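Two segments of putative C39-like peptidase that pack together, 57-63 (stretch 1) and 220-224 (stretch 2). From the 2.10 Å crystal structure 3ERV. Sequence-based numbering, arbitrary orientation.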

# COMPACT_ATOMS: atom_id res chain seq x y z
N MET A 57 -1.19 10.02 2.58
CA MET A 57 -0.27 10.82 1.74
C MET A 57 -0.80 11.01 0.31
O MET A 57 -0.73 12.13 -0.25
CB MET A 57 1.13 10.14 1.67
CG MET A 57 2.01 10.29 2.96
SD MET A 57 3.72 9.55 2.87
CE MET A 57 3.45 7.90 3.52
N MET A 58 -1.30 9.93 -0.29
CA MET A 58 -1.85 9.98 -1.66
C MET A 58 -3.05 10.89 -1.72
O MET A 58 -3.13 11.79 -2.60
CB MET A 58 -2.26 8.56 -2.14
CG MET A 58 -2.61 8.36 -3.70
SD MET A 58 -3.71 6.97 -4.14
CE MET A 58 -5.27 7.74 -3.64
N LEU A 59 -4.00 10.67 -0.80
CA LEU A 59 -5.23 11.51 -0.73
C LEU A 59 -4.94 13.01 -0.51
O LEU A 59 -5.55 13.86 -1.17
CB LEU A 59 -6.14 10.98 0.39
CG LEU A 59 -6.85 9.64 0.02
CD1 LEU A 59 -7.76 9.17 1.16
CD2 LEU A 59 -7.64 9.83 -1.27
N GLN A 60 -4.07 13.33 0.45
CA GLN A 60 -3.59 14.70 0.66
C GLN A 60 -3.04 15.34 -0.61
O GLN A 60 -3.43 16.47 -0.96
CB GLN A 60 -2.52 14.76 1.77
CG GLN A 60 -3.12 14.53 3.10
CD GLN A 60 -2.11 14.52 4.22
OE1 GLN A 60 -0.92 14.83 4.01
NE2 GLN A 60 -2.58 14.18 5.44
N TYR A 61 -2.11 14.66 -1.28
CA TYR A 61 -1.56 15.19 -2.54
C TYR A 61 -2.64 15.39 -3.60
O TYR A 61 -2.57 16.31 -4.39
CB TYR A 61 -0.54 14.23 -3.12
CG TYR A 61 0.38 14.81 -4.15
CD1 TYR A 61 1.23 15.88 -3.83
CD2 TYR A 61 0.43 14.28 -5.44
CE1 TYR A 61 2.14 16.36 -4.77
CE2 TYR A 61 1.30 14.78 -6.41
CZ TYR A 61 2.16 15.80 -6.06
OH TYR A 61 3.02 16.27 -6.99
N ALA A 62 -3.62 14.50 -3.61
CA ALA A 62 -4.76 14.66 -4.52
C ALA A 62 -5.70 15.83 -4.13
O ALA A 62 -6.63 16.12 -4.86
CB ALA A 62 -5.54 13.36 -4.62
N GLY A 63 -5.46 16.49 -2.99
CA GLY A 63 -6.29 17.62 -2.62
C GLY A 63 -7.29 17.36 -1.50
O GLY A 63 -8.07 18.25 -1.15
N ALA A 220 -1.85 -2.26 -6.48
CA ALA A 220 -1.57 -0.81 -6.56
C ALA A 220 -2.81 0.02 -6.71
O ALA A 220 -3.72 -0.35 -7.41
CB ALA A 220 -0.64 -0.51 -7.70
N ILE A 221 -2.83 1.15 -6.00
CA ILE A 221 -3.97 2.07 -6.03
C ILE A 221 -3.45 3.47 -6.42
O ILE A 221 -2.41 3.92 -5.92
CB ILE A 221 -4.65 2.21 -4.64
CG1 ILE A 221 -5.21 0.88 -4.11
CG2 ILE A 221 -5.71 3.34 -4.63
CD1 ILE A 221 -6.09 0.22 -5.08
N SER A 222 -4.18 4.17 -7.26
CA SER A 222 -3.82 5.55 -7.53
C SER A 222 -5.08 6.37 -7.79
O SER A 222 -6.18 5.99 -7.32
CB SER A 222 -2.84 5.66 -8.72
OG SER A 222 -2.36 7.01 -8.87
N TYR A 223 -4.95 7.48 -8.50
CA TYR A 223 -6.12 8.21 -8.93
C TYR A 223 -5.77 8.90 -10.26
O TYR A 223 -4.60 8.95 -10.67
CB TYR A 223 -6.56 9.23 -7.85
CG TYR A 223 -5.46 10.28 -7.59
CD1 TYR A 223 -5.49 11.54 -8.20
CD2 TYR A 223 -4.35 9.96 -6.78
CE1 TYR A 223 -4.46 12.47 -7.98
CE2 TYR A 223 -3.33 10.88 -6.55
CZ TYR A 223 -3.38 12.13 -7.15
OH TYR A 223 -2.34 13.05 -6.91
N VAL A 224 -6.78 9.46 -10.93
CA VAL A 224 -6.51 10.21 -12.15
C VAL A 224 -6.86 11.71 -11.99
O VAL A 224 -7.74 12.09 -11.19
CB VAL A 224 -7.22 9.56 -13.37
CG1 VAL A 224 -6.62 8.17 -13.63
CG2 VAL A 224 -8.73 9.46 -13.14

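The centre of this contact is the ring of Tyr223, which reaches from the strand to the C-terminal part of the helical stretch. Ala62 CB lies 3.5 Å from Tyr223 CZ and 3.7 Å from the centroid of the ring, and the line to the centroid is only 17° off the ring normal. The methyl group therefore sits over the ring face, the arrangement expected of a CH-pi contact. Both CA-to-CB bonds point toward the opposing stretch, and Tyr223 chi1, at 61° (p), sets the direction in which its ring extends.

Met58, four residues earlier and within the helix, meets the same ring differently. Met58 CG is 3.9 Å from Tyr223 CE2 and lies near the ring plane; Met58 SD is 5.4 Å from the Tyr223 ring centroid, 83° off the normal, which makes the sulfur-aromatic contact an edge approach. With chi1 and chi2 both t, the Met58 side chain carries its sulfur to the strand itself: Met58 SD is 3.7 Å from Ser222 CA, 3.8 Å from Ile221 O and 4.2 Å from Ile221 CG2. Met58 thus packs against backbone as well as side chains. The CA-to-CB bond of Ser222 points away, and it is the CA that meets the sulfur, while its OG is hydrogen-bonded elsewhere in the structure.

Farther out, Tyr61 CD2 lies 3.4 Å from Tyr223 OH. The hydroxyl approaches the Tyr61 ring obliquely, and no hydrogen bond links the two stretches here or elsewhere; the 252 Å² buried between them, both sides summed, comes with van der Waals, CH-pi and sulfur-aromatic contacts. Beyond this edge the helical turn closes on itself: Gly63 N donates to Gln60 O at 2.9 Å, and Gly63, with phi at 106°, leaves the helix in a Schellman motif without touching the strand.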